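Local coordinates for protein phosphoserine phosphatase (Thermococcus onnurineus, PDB 4AP9) that probably hydrolyses L-phosphoserine to L-serine, the last step of serine biosynthesis, as a magnesium-dependent phosphatase of the haloacid dehalogenase superfamily, at residues 35-40 with 60-65; 104-109 with 119-124; 150-155 with 168-173. One frame throughout, in Å; residues are numbered along the deposited sequence.

Interaction 1: 35-40 with 60-65; sequences KREIEE and VGLIRG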
ATOM      1  N   LYS A  35      34.885  25.637  23.063  1.00 17.46           N
ATOM      2  CA  LYS A  35      33.993  24.779  23.832  1.00 17.51           C
ATOM      3  C   LYS A  35      34.170  23.328  23.415  1.00 21.69           C
ATOM      4  O   LYS A  35      33.572  22.876  22.433  1.00 18.05           O
ATOM      5  CB  LYS A  35      32.534  25.212  23.658  1.00 18.77           C
ATOM      6  CG  LYS A  35      32.256  26.617  24.191  1.00 21.63           C
ATOM      7  CD  LYS A  35      30.918  27.143  23.712  1.00 21.74           C
ATOM      8  CE  LYS A  35      30.594  28.489  24.343  1.00 25.67           C
ATOM      9  NZ  LYS A  35      29.149  28.817  24.160  1.00 30.51           N
ATOM     10  N   ARG A  36      34.995  22.599  24.165  1.00 20.04           N
ATOM     11  CA  ARG A  36      35.223  21.181  23.887  1.00 18.84           C
ATOM     12  C   ARG A  36      33.941  20.346  23.903  1.00 18.45           C
ATOM     13  O   ARG A  36      33.826  19.363  23.164  1.00 18.42           O
ATOM     14  CB  ARG A  36      36.241  20.605  24.876  1.00 26.41           C
ATOM     15  CG  ARG A  36      37.571  21.351  24.891  1.00 28.54           C
ATOM     16  CD  ARG A  36      38.573  20.683  25.823  1.00 35.30           C
ATOM     17  NE  ARG A  36      38.963  19.368  25.320  1.00 41.12           N
ATOM     18  CZ  ARG A  36      40.092  19.118  24.659  1.00 42.74           C
ATOM     19  NH1 ARG A  36      40.964  20.092  24.435  1.00 46.83           N
ATOM     20  NH2 ARG A  36      40.351  17.889  24.230  1.00 41.72           N
ATOM     21  N   GLU A  37      32.991  20.737  24.746  1.00 18.17           N
ATOM     22  CA  GLU A  37      31.701  20.065  24.854  1.00 19.59           C
ATOM     23  C   GLU A  37      31.029  19.888  23.483  1.00 16.94           C
ATOM     24  O   GLU A  37      30.336  18.896  23.253  1.00 16.24           O
ATOM     25  CB  GLU A  37      30.779  20.829  25.816  1.00 19.68           C
ATOM     26  CG  GLU A  37      29.476  20.098  26.176  1.00 20.23           C
ATOM     27  CD  GLU A  37      28.539  20.949  27.033  1.00 20.71           C
ATOM     28  OE1 GLU A  37      28.944  22.050  27.457  1.00 23.33           O
ATOM     29  OE2 GLU A  37      27.394  20.518  27.274  1.00 22.22           O
ATOM     30  N   ILE A  38      31.245  20.834  22.571  1.00 15.03           N
ATOM     31  CA  ILE A  38      30.619  20.734  21.249  1.00 14.84           C
ATOM     32  C   ILE A  38      31.106  19.503  20.496  1.00 15.77           C
ATOM     33  O   ILE A  38      30.312  18.768  19.911  1.00 16.10           O
ATOM     34  CB  ILE A  38      30.865  21.988  20.391  1.00 16.29           C
ATOM     35  CG1 ILE A  38      30.162  23.196  21.024  1.00 15.13           C
ATOM     36  CG2 ILE A  38      30.351  21.763  18.955  1.00 14.58           C
ATOM     37  CD1 ILE A  38      30.537  24.538  20.384  1.00 16.44           C
ATOM     38  N   GLU A  39      32.414  19.282  20.519  1.00 13.84           N
ATOM     39  CA  GLU A  39      32.994  18.165  19.793  1.00 16.11           C
ATOM     40  C   GLU A  39      32.687  16.848  20.509  1.00 16.37           C
ATOM     41  O   GLU A  39      32.497  15.803  19.872  1.00 16.27           O
ATOM     42  CB  GLU A  39      34.509  18.373  19.625  1.00 17.36           C
ATOM     43  CG  GLU A  39      35.118  17.512  18.560  1.00 19.38           C
ATOM     44  CD  GLU A  39      36.370  18.107  17.946  1.00 20.22           C
ATOM     45  OE1 GLU A  39      36.950  19.064  18.503  1.00 23.13           O
ATOM     46  OE2 GLU A  39      36.774  17.607  16.890  1.00 20.06           O
ATOM     47  N   GLU A  40      32.630  16.901  21.833  1.00 16.09           N
ATOM     48  CA  GLU A  40      32.291  15.722  22.611  1.00 17.30           C
ATOM     49  C   GLU A  40      30.869  15.272  22.292  1.00 16.82           C
ATOM     50  O   GLU A  40      30.611  14.090  22.110  1.00 15.11           O
ATOM     51  CB  GLU A  40      32.420  16.004  24.100  1.00 16.89           C
ATOM     52  CG  GLU A  40      32.123  14.798  24.961  1.00 14.61           C
ATOM     53  CD  GLU A  40      32.415  15.050  26.427  1.00 19.72           C
ATOM     54  OE1 GLU A  40      31.577  15.683  27.106  1.00 20.98           O
ATOM     55  OE2 GLU A  40      33.490  14.627  26.894  1.00 22.19           O
ATOM     56  N   VAL A  60      23.609  22.887  18.934  1.00 13.84           N
ATOM     57  CA  VAL A  60      23.002  24.124  18.448  1.00 15.70           C
ATOM     58  C   VAL A  60      22.890  25.145  19.578  1.00 16.31           C
ATOM     59  O   VAL A  60      23.180  26.327  19.392  1.00 16.79           O
ATOM     60  CB  VAL A  60      21.633  23.856  17.845  1.00 14.39           C
ATOM     61  CG1 VAL A  60      20.814  25.156  17.740  1.00 15.79           C
ATOM     62  CG2 VAL A  60      21.810  23.204  16.498  1.00 12.60           C
ATOM     63  N   GLY A  61      22.490  24.659  20.749  1.00 17.95           N
ATOM     64  CA  GLY A  61      22.355  25.474  21.933  1.00 18.16           C
ATOM     65  C   GLY A  61      23.661  26.121  22.346  1.00 19.29           C
ATOM     66  O   GLY A  61      23.681  27.276  22.781  1.00 20.32           O
ATOM     67  N   LEU A  62      24.753  25.379  22.201  1.00 19.62           N
ATOM     68  CA  LEU A  62      26.063  25.863  22.609  1.00 17.16           C
ATOM     69  C   LEU A  62      26.648  26.943  21.689  1.00 19.80           C
ATOM     70  O   LEU A  62      27.638  27.579  22.047  1.00 20.90           O
ATOM     71  CB  LEU A  62      27.055  24.702  22.764  1.00 15.65           C
ATOM     72  CG  LEU A  62      26.808  23.767  23.954  1.00 19.80           C
ATOM     73  CD1 LEU A  62      27.483  22.423  23.765  1.00 18.92           C
ATOM     74  CD2 LEU A  62      27.278  24.420  25.235  1.00 20.73           C
ATOM     75  N   ILE A  63      26.063  27.146  20.512  1.00 16.95           N
ATOM     76  CA  ILE A  63      26.514  28.261  19.683  1.00 16.33           C
ATOM     77  C   ILE A  63      25.476  29.373  19.541  1.00 17.78           C
ATOM     78  O   ILE A  63      25.624  30.271  18.714  1.00 16.89           O
ATOM     79  CB  ILE A  63      27.059  27.822  18.289  1.00 19.09           C
ATOM     80  CG1 ILE A  63      25.980  27.134  17.448  1.00 16.38           C
ATOM     81  CG2 ILE A  63      28.309  26.951  18.439  1.00 16.57           C
ATOM     82  CD1 ILE A  63      26.302  27.077  15.953  1.00 16.60           C
ATOM     83  N   ARG A  64      24.431  29.316  20.358  1.00 17.42           N
ATOM     84  CA  ARG A  64      23.451  30.398  20.373  1.00 19.61           C
ATOM     85  C   ARG A  64      24.200  31.714  20.558  1.00 19.56           C
ATOM     86  O   ARG A  64      25.099  31.803  21.398  1.00 16.64           O
ATOM     87  CB  ARG A  64      22.437  30.197  21.495  1.00 21.83           C
ATOM     88  CG  ARG A  64      21.175  31.024  21.337  1.00 28.01           C
ATOM     89  CD  ARG A  64      20.322  30.928  22.578  1.00 35.50           C
ATOM     90  NE  ARG A  64      21.043  31.428  23.745  1.00 42.41           N
ATOM     91  CZ  ARG A  64      20.819  31.033  24.994  1.00 48.46           C
ATOM     92  NH1 ARG A  64      19.890  30.121  25.251  1.00 44.52           N
ATOM     93  NH2 ARG A  64      21.535  31.551  25.987  1.00 51.67           N
ATOM     94  N   GLY A  65      23.851  32.716  19.753  1.00 17.46           N
ATOM     95  CA  GLY A  65      24.431  34.039  19.885  1.00 21.23           C
ATOM     96  C   GLY A  65      25.642  34.320  19.015  1.00 20.58           C
ATOM     97  O   GLY A  65      26.034  35.480  18.855  1.00 19.65           O
TER
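The flat carboxylate of Glu-37 lies with one face over the methyls of Leu-62. CD1 of Leu-62 sits directly beneath the middle of the group, 3.7 Å from Glu-37 CD and about as far from one oxygen as from the other. Leu-62 CD2 is on the same face but displaced toward Glu-37 OE1, at 3.7 Å. The two side chains cross at about a right angle; CG of Glu-37 is anti to the backbone N (chi1 -171°), and the extended chain beyond it carries the carboxylate across the leucine.

The second flat group is the peptide carbonyl of Leu-62. Lys-35, fully stretched beyond CG, brings NZ to Leu-62 O at 2.9 Å, 17° out of the carbonyl plane. Below these polar ends, the Ile-38 and Leu-62 side chains slide past each other in opposite directions, CG1 of Ile-38 coming 3.9 Å from CB of Leu-62, and Ile-38 CD1 meets Ile-63 CG2 at 3.8 Å. Trp-26 of helix 25-33 packs against both isoleucines.

Helices 36-47 and 52-62 are thus joined within a helical region consistent with the cap of phosphoserine phosphatases. The Lys-35 side chain lies about 8 Å from a bound pyridinium propanesulfonate, whose pocket includes Thr-33 and Gly-34. An ammonium group on a carbonyl near the C-terminal end of helix 52-62 may gain from the helix dipole, while the aliphatic floor beneath the carboxylate contributes contact area without pairing its charge.

Interaction 2: 104-109 with 119-124; sequences SFEEVL and FMANRA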
ATOM      1  N   SER A 104      24.226  19.373   7.696  1.00 13.19           N
ATOM      2  CA  SER A 104      24.810  20.648   8.090  1.00 11.94           C
ATOM      3  C   SER A 104      24.127  21.783   7.329  1.00 13.30           C
ATOM      4  O   SER A 104      23.167  21.554   6.577  1.00 10.92           O
ATOM      5  CB  SER A 104      26.290  20.737   7.691  1.00 15.73           C
ATOM      6  OG  SER A 104      26.928  21.840   8.342  1.00 14.74           O
ATOM      7  N   PHE A 105      24.645  22.996   7.523  1.00 11.95           N
ATOM      8  CA  PHE A 105      24.011  24.218   7.026  1.00 10.68           C
ATOM      9  C   PHE A 105      24.251  24.590   5.564  1.00 14.27           C
ATOM     10  O   PHE A 105      25.391  24.620   5.101  1.00 12.50           O
ATOM     11  CB  PHE A 105      24.465  25.362   7.949  1.00 13.44           C
ATOM     12  CG  PHE A 105      24.086  25.163   9.391  1.00 13.85           C
ATOM     13  CD1 PHE A 105      22.816  25.473   9.837  1.00 13.45           C
ATOM     14  CD2 PHE A 105      25.002  24.662  10.308  1.00 12.74           C
ATOM     15  CE1 PHE A 105      22.464  25.287  11.150  1.00 14.10           C
ATOM     16  CE2 PHE A 105      24.649  24.478  11.630  1.00 12.25           C
ATOM     17  CZ  PHE A 105      23.380  24.783  12.052  1.00 14.19           C
ATOM     18  N   GLU A 106      23.174  24.869   4.832  1.00 11.51           N
ATOM     19  CA  GLU A 106      23.290  25.297   3.441  1.00 12.49           C
ATOM     20  C   GLU A 106      24.171  26.528   3.300  1.00 14.55           C
ATOM     21  O   GLU A 106      24.844  26.703   2.284  1.00 15.51           O
ATOM     22  CB  GLU A 106      21.911  25.605   2.844  1.00 13.94           C
ATOM     23  CG  GLU A 106      21.106  24.346   2.507  1.00 15.22           C
ATOM     24  CD  GLU A 106      19.951  24.619   1.555  1.00 19.92           C
ATOM     25  OE1 GLU A 106      19.734  25.806   1.207  1.00 17.57           O
ATOM     26  OE2 GLU A 106      19.271  23.636   1.149  1.00 20.25           O
ATOM     27  N   GLU A 107      24.148  27.382   4.322  1.00 13.56           N
ATOM     28  CA  GLU A 107      24.838  28.660   4.288  1.00 15.73           C
ATOM     29  C   GLU A 107      26.349  28.433   4.262  1.00 15.75           C
ATOM     30  O   GLU A 107      27.095  29.144   3.576  1.00 17.48           O
ATOM     31  CB  GLU A 107      24.410  29.528   5.486  1.00 15.56           C
ATOM     32  CG  GLU A 107      22.895  29.899   5.508  1.00 17.82           C
ATOM     33  CD  GLU A 107      22.003  28.884   6.257  1.00 15.79           C
ATOM     34  OE1 GLU A 107      22.433  27.737   6.490  1.00 14.44           O
ATOM     35  OE2 GLU A 107      20.872  29.255   6.644  1.00 16.67           O
ATOM     36  N   VAL A 108      26.785  27.418   4.993  1.00 13.78           N
ATOM     37  CA  VAL A 108      28.190  27.041   5.028  1.00 15.43           C
ATOM     38  C   VAL A 108      28.600  26.177   3.820  1.00 17.27           C
ATOM     39  O   VAL A 108      29.731  26.267   3.329  1.00 16.14           O
ATOM     40  CB  VAL A 108      28.496  26.309   6.333  1.00 17.04           C
ATOM     41  CG1 VAL A 108      29.885  25.734   6.316  1.00 19.38           C
ATOM     42  CG2 VAL A 108      28.341  27.268   7.497  1.00 16.94           C
ATOM     43  N   LEU A 109      27.677  25.360   3.330  1.00 15.94           N
ATOM     44  CA  LEU A 109      27.987  24.456   2.219  1.00 16.95           C
ATOM     45  C   LEU A 109      27.636  25.092   0.878  1.00 18.11           C
ATOM     46  O   LEU A 109      27.534  24.420  -0.146  1.00 18.37           O
ATOM     47  CB  LEU A 109      27.260  23.123   2.394  1.00 16.18           C
ATOM     48  CG  LEU A 109      27.767  22.280   3.568  1.00 17.40           C
ATOM     49  CD1 LEU A 109      26.929  21.009   3.728  1.00 18.59           C
ATOM     50  CD2 LEU A 109      29.250  21.940   3.402  1.00 15.39           C
ATOM     51  N   PHE A 119      20.046  20.153  -4.489  1.00 13.55           N
ATOM     52  CA  PHE A 119      20.849  20.376  -3.289  1.00 14.50           C
ATOM     53  C   PHE A 119      19.907  20.503  -2.103  1.00 13.74           C
ATOM     54  O   PHE A 119      18.905  21.213  -2.179  1.00 14.37           O
ATOM     55  CB  PHE A 119      21.668  21.662  -3.481  1.00 15.96           C
ATOM     56  CG  PHE A 119      22.458  22.101  -2.263  1.00 14.72           C
ATOM     57  CD1 PHE A 119      23.643  21.471  -1.918  1.00 16.21           C
ATOM     58  CD2 PHE A 119      22.034  23.177  -1.496  1.00 16.54           C
ATOM     59  CE1 PHE A 119      24.381  21.895  -0.801  1.00 16.48           C
ATOM     60  CE2 PHE A 119      22.764  23.604  -0.385  1.00 19.15           C
ATOM     61  CZ  PHE A 119      23.938  22.956  -0.039  1.00 16.97           C
HETATM   62  N   MSE A 120      20.216  19.824  -1.000  1.00 13.43           N
HETATM   63  CA  MSE A 120      19.412  19.948   0.214  1.00 14.93           C
HETATM   64  C   MSE A 120      20.245  19.840   1.483  1.00 13.42           C
HETATM   65  O   MSE A 120      20.975  18.870   1.672  1.00 13.19           O
HETATM   66  CB  MSE A 120      18.338  18.864   0.283  1.00 15.55           C
HETATM   67  CG  MSE A 120      17.677  18.745   1.663  1.00 15.92           C
HETATM   68 SE   MSE A 120      16.457  20.224   2.035  1.00 32.40          SE
HETATM   69  CE  MSE A 120      15.717  20.285   0.270  1.00  6.28           C
ATOM     70  N   ALA A 121      20.098  20.823   2.364  1.00 13.32           N
ATOM     71  CA  ALA A 121      20.663  20.730   3.707  1.00 11.92           C
ATOM     72  C   ALA A 121      19.786  21.513   4.674  1.00 13.74           C
ATOM     73  O   ALA A 121      18.772  22.096   4.284  1.00 11.30           O
ATOM     74  CB  ALA A 121      22.099  21.269   3.738  1.00 12.25           C
ATOM     75  N   ASN A 122      20.178  21.529   5.939  1.00 11.60           N
ATOM     76  CA  ASN A 122      19.434  22.291   6.933  1.00 12.70           C
ATOM     77  C   ASN A 122      19.782  23.773   6.810  1.00 12.08           C
ATOM     78  O   ASN A 122      20.610  24.137   5.989  1.00 11.83           O
ATOM     79  CB  ASN A 122      19.698  21.716   8.321  1.00 12.96           C
ATOM     80  CG  ASN A 122      18.994  20.381   8.521  1.00 14.58           C
ATOM     81  OD1 ASN A 122      17.874  20.198   8.045  1.00 12.74           O
ATOM     82  ND2 ASN A 122      19.649  19.440   9.193  1.00 12.91           N
ATOM     83  N   ARG A 123      19.110  24.637   7.559  1.00 11.86           N
ATOM     84  CA  ARG A 123      19.394  26.069   7.437  1.00 12.22           C
ATOM     85  C   ARG A 123      19.542  26.679   8.813  1.00 12.47           C
ATOM     86  O   ARG A 123      19.167  26.064   9.818  1.00 11.27           O
ATOM     87  CB  ARG A 123      18.309  26.800   6.618  1.00 14.55           C
ATOM     88  CG  ARG A 123      18.429  26.551   5.104  1.00 14.09           C
ATOM     89  CD  ARG A 123      17.327  27.255   4.266  1.00 19.34           C
ATOM     90  NE  ARG A 123      17.528  26.948   2.851  1.00 16.69           N
ATOM     91  CZ  ARG A 123      16.583  26.936   1.912  1.00 20.84           C
ATOM     92  NH1 ARG A 123      15.322  27.226   2.209  1.00 22.76           N
ATOM     93  NH2 ARG A 123      16.905  26.626   0.661  1.00 18.08           N
ATOM     94  N   ALA A 124      20.100  27.888   8.862  1.00 13.01           N
ATOM     95  CA  ALA A 124      20.330  28.563  10.133  1.00 13.56           C
ATOM     96  C   ALA A 124      19.330  29.690  10.384  1.00 15.55           C
ATOM     97  O   ALA A 124      18.796  30.287   9.449  1.00 15.82           O
ATOM     98  CB  ALA A 124      21.749  29.104  10.168  1.00 13.93           C
TER
HETATM   99  O   HOH W   1      18.323  23.630  -1.253  1.00 15.90           O
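Glu-106 crosses to strand 118-127 with its CG beside the backbone N and the rest of the chain extended, carrying the carboxylate past the Phe-119 ring. Its CG comes within 3.4 Å of Phe-119 CE2, an oblique approach in which the two side chains run past one another in opposite directions.

The two oxygens then divide their work. OE1 is gripped side-on by Arg-123, whose NE and NH2 each stand 3.0 Å from Glu-106 OE1 and reach it from the same face of the carboxylate. OE1 lies near the guanidinium plane, yet the planes themselves are 81° apart, so this salt bridge is not the flat, two-oxygen kind. OE2 turns its anti lone pair to the backbone N of Ala-121, 3.2 Å away, forms a salt bridge with Arg-137, and shares a water with Phe-119 O. Arg-123 NH1 continues outward to Asp-117 O of the second subunit.

A short parallel bridge, Phe-105 with Asn-122, lays the loop after strand 97-102 against strand 118-127 of the Rossmann-like haloacid dehalogenase core. Glu-106 N donates to Asn-122 O at 2.9 Å.

Glu-107 takes a different shape from its neighbour. Its chain bends at chi2 (90°), and OE2 receives the backbone N-H of Ala-124 at 2.7 Å in a nearly straight bond (174°), on the syn side but somewhat out of the carboxylate plane. Phe-105 presents the CD1 edge of its ring to Arg-123 C, 3.6 Å away, with Ala-124 CB also against CD1; Phe-71 and Phe-25 make edge-to-face contacts with the same ring.

Interaction 3: 150-155 with 168-173; sequences DGFILA and RADMGI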
ATOM      1  N   ASP A 150      10.196   6.782  -6.304  1.00 15.57           N
ATOM      2  CA  ASP A 150       9.633   6.251  -7.541  1.00 16.88           C
ATOM      3  C   ASP A 150      10.673   5.719  -8.523  1.00 17.78           C
ATOM      4  O   ASP A 150      10.326   5.131  -9.542  1.00 16.76           O
ATOM      5  CB  ASP A 150       8.723   7.286  -8.207  1.00 20.16           C
ATOM      6  CG  ASP A 150       7.499   7.584  -7.377  1.00 24.05           C
ATOM      7  OD1 ASP A 150       6.859   6.614  -6.924  1.00 23.49           O
ATOM      8  OD2 ASP A 150       7.185   8.780  -7.160  1.00 25.44           O
ATOM      9  N   GLY A 151      11.952   5.912  -8.213  1.00 15.40           N
ATOM     10  CA  GLY A 151      12.994   5.371  -9.055  1.00 17.01           C
ATOM     11  C   GLY A 151      14.076   4.689  -8.245  1.00 16.10           C
ATOM     12  O   GLY A 151      13.900   4.418  -7.050  1.00 14.70           O
ATOM     13  N   PHE A 152      15.196   4.420  -8.903  1.00 11.22           N
ATOM     14  CA  PHE A 152      16.342   3.757  -8.277  1.00 14.26           C
ATOM     15  C   PHE A 152      17.344   4.746  -7.701  1.00 14.75           C
ATOM     16  O   PHE A 152      17.443   5.867  -8.167  1.00 13.99           O
ATOM     17  CB  PHE A 152      17.010   2.822  -9.277  1.00 13.49           C
ATOM     18  CG  PHE A 152      16.169   1.625  -9.602  1.00 16.59           C
ATOM     19  CD1 PHE A 152      16.235   0.494  -8.816  1.00 17.03           C
ATOM     20  CD2 PHE A 152      15.289   1.650 -10.667  1.00 17.68           C
ATOM     21  CE1 PHE A 152      15.443  -0.622  -9.098  1.00 20.98           C
ATOM     22  CE2 PHE A 152      14.498   0.550 -10.954  1.00 16.63           C
ATOM     23  CZ  PHE A 152      14.573  -0.584 -10.163  1.00 19.02           C
ATOM     24  N   ILE A 153      18.078   4.331  -6.676  1.00 12.46           N
ATOM     25  CA  ILE A 153      19.009   5.238  -6.018  1.00 13.10           C
ATOM     26  C   ILE A 153      20.362   4.607  -5.758  1.00 14.34           C
ATOM     27  O   ILE A 153      20.448   3.506  -5.214  1.00 15.19           O
ATOM     28  CB  ILE A 153      18.456   5.663  -4.660  1.00 12.93           C
ATOM     29  CG1 ILE A 153      17.136   6.433  -4.828  1.00 12.65           C
ATOM     30  CG2 ILE A 153      19.502   6.487  -3.892  1.00 14.20           C
ATOM     31  CD1 ILE A 153      16.414   6.666  -3.489  1.00 14.78           C
ATOM     32  N   LEU A 154      21.418   5.303  -6.163  1.00 12.12           N
ATOM     33  CA  LEU A 154      22.759   4.959  -5.722  1.00 14.22           C
ATOM     34  C   LEU A 154      23.133   6.001  -4.669  1.00 12.51           C
ATOM     35  O   LEU A 154      23.098   7.195  -4.949  1.00 14.37           O
ATOM     36  CB  LEU A 154      23.724   5.032  -6.900  1.00 14.33           C
ATOM     37  CG  LEU A 154      25.220   5.089  -6.584  1.00 16.16           C
ATOM     38  CD1 LEU A 154      25.687   3.758  -5.968  1.00 13.90           C
ATOM     39  CD2 LEU A 154      25.984   5.398  -7.853  1.00 15.59           C
ATOM     40  N   ALA A 155      23.488   5.555  -3.468  1.00 11.41           N
ATOM     41  CA  ALA A 155      23.849   6.475  -2.400  1.00 13.05           C
ATOM     42  C   ALA A 155      25.328   6.348  -2.106  1.00 14.00           C
ATOM     43  O   ALA A 155      25.883   5.251  -2.122  1.00 13.57           O
ATOM     44  CB  ALA A 155      23.038   6.196  -1.155  1.00 14.59           C
ATOM     45  N   ARG A 168      17.621   2.848   2.179  1.00 19.32           N
ATOM     46  CA  ARG A 168      16.789   3.437   1.140  1.00 22.83           C
ATOM     47  C   ARG A 168      17.399   3.254  -0.244  1.00 19.68           C
ATOM     48  O   ARG A 168      16.693   3.295  -1.242  1.00 22.27           O
ATOM     49  CB  ARG A 168      16.579   4.936   1.424  1.00 23.24           C
ATOM     50  CG  ARG A 168      15.498   5.226   2.437  1.00 23.00           C
ATOM     51  CD  ARG A 168      14.191   5.268   1.688  1.00 22.93           C
ATOM     52  NE  ARG A 168      13.028   4.987   2.506  1.00 32.14           N
ATOM     53  CZ  ARG A 168      11.838   4.730   1.980  1.00 31.26           C
ATOM     54  NH1 ARG A 168      11.694   4.721   0.650  1.00 28.74           N
ATOM     55  NH2 ARG A 168      10.802   4.480   2.764  1.00 34.36           N
ATOM     56  N   ALA A 169      18.709   3.044  -0.298  1.00 17.05           N
ATOM     57  CA  ALA A 169      19.435   3.003  -1.562  1.00 16.94           C
ATOM     58  C   ALA A 169      19.407   1.617  -2.208  1.00 17.47           C
ATOM     59  O   ALA A 169      19.459   0.605  -1.513  1.00 18.75           O
ATOM     60  CB  ALA A 169      20.885   3.446  -1.344  1.00 15.70           C
ATOM     61  N   ASP A 170      19.356   1.570  -3.536  1.00 15.16           N
ATOM     62  CA  ASP A 170      19.449   0.288  -4.237  1.00 15.77           C
ATOM     63  C   ASP A 170      20.863  -0.249  -4.260  1.00 20.06           C
ATOM     64  O   ASP A 170      21.094  -1.459  -4.428  1.00 17.43           O
ATOM     65  CB  ASP A 170      18.897   0.417  -5.650  1.00 16.41           C
ATOM     66  CG  ASP A 170      17.448   0.812  -5.651  1.00 17.81           C
ATOM     67  OD1 ASP A 170      16.599  -0.084  -5.494  1.00 20.15           O
ATOM     68  OD2 ASP A 170      17.155   2.020  -5.766  1.00 16.99           O
HETATM   69  N   MSE A 171      21.811   0.665  -4.095  1.00 17.82           N
HETATM   70  CA  MSE A 171      23.223   0.342  -4.036  1.00 15.03           C
HETATM   71  C   MSE A 171      23.846   1.468  -3.231  1.00 16.40           C
HETATM   72  O   MSE A 171      23.570   2.636  -3.491  1.00 14.42           O
HETATM   73  CB  MSE A 171      23.814   0.301  -5.449  1.00 13.90           C
HETATM   74  CG  MSE A 171      25.301  -0.015  -5.498  1.00 18.00           C
HETATM   75 SE   MSE A 171      26.029  -0.125  -7.315  1.00 24.23          SE
HETATM   76  CE  MSE A 171      24.909  -1.545  -8.016  1.00 17.88           C
ATOM     77  N   GLY A 172      24.659   1.124  -2.238  1.00 15.39           N
ATOM     78  CA  GLY A 172      25.244   2.119  -1.367  1.00 14.97           C
ATOM     79  C   GLY A 172      26.748   1.964  -1.299  1.00 15.69           C
ATOM     80  O   GLY A 172      27.251   0.847  -1.271  1.00 15.26           O
ATOM     81  N   ILE A 173      27.463   3.088  -1.311  1.00 14.87           N
ATOM     82  CA  ILE A 173      28.912   3.076  -1.229  1.00 15.92           C
ATOM     83  C   ILE A 173      29.355   3.970  -0.087  1.00 15.19           C
ATOM     84  O   ILE A 173      29.023   5.158  -0.046  1.00 13.95           O
ATOM     85  CB  ILE A 173      29.578   3.623  -2.508  1.00 14.17           C
ATOM     86  CG1 ILE A 173      29.078   2.869  -3.735  1.00 12.14           C
ATOM     87  CG2 ILE A 173      31.103   3.511  -2.415  1.00 16.24           C
ATOM     88  CD1 ILE A 173      29.604   3.433  -5.064  1.00 15.64           C
TER
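Asp-170 and Ile-153 grip each other by two hydrogen bonds running in opposite directions. The anti lone pair of Asp-170 OD2 accepts the N-H of Ile-153 at 2.6 Å, and Asp-170 N returns a bond to Ile-153 O at 2.8 Å. That same carbonyl oxygen also receives a weak bond from Met-171 N. CG of Asp-170 stands anti to the carbonyl carbon (chi1 -61°), on the side of Ile-153, and OD2 there takes the place of a backbone acceptor where strand pairing begins. Farther on the pairing is regular and parallel: Ala-155 N donates to Met-171 O at 2.9 Å and Ile-173 N to Ala-155 O, the short strand axes lying 15° apart.

Two CA-H...O contacts add to these bonds, the CA-H groups of Leu-154 and Gly-172 pointing at Met-171 O and Ala-155 O respectively.

Apolar packing divides between the two faces of the sheet. On one, Leu-154 CD1 touches Met-171 CG at 3.8 Å (residue 171 is selenomethionine) and Ile-173 CD1 at 4.0 Å. On the other, Ala-155 CB and Ala-169 CB press together at 3.5 Å, tighter than usual for two carbons, and Ile-153 CG2 lies against Ala-169. Phe-152 and Asp-170 also pack, their side chains crossing at about a right angle, with Asp-170 OD1 3.4 Å from Phe-152 CD1.

The pairing is the closing step of a beta-alpha-beta crossover, strand 153-157, helix 163-168, strand 171-175. Its connecting loop, including Gly-159 to Asp-162, lines a pocket holding the pyridinium propanesulfonate. Because Asp-170 OD2 takes a short bond from a peptide N-H, the carboxylate is probably stabilised in its ionised form, and the bond holds OD2 against the Ile-153 peptide.

Followed from the N terminus, the three contacts come strictly in series: each loop closes before the next opens, and none nests or crosses. Interaction 1 returns the chain after 19 intervening residues, mostly helical, and ties two helices together at one end of the molecule. Interaction 2 closes a shorter excursion of nine residues onto strand 118-127, and interaction 3 brackets twelve residues of a beta-alpha-beta unit. Interactions 2 and 3 reach the same sheet on opposite sides of the chain's centre, their centres about 22 Å apart. The centres of interactions 1 and 3 are about 34 Å apart; interaction 2 lies nearer to each.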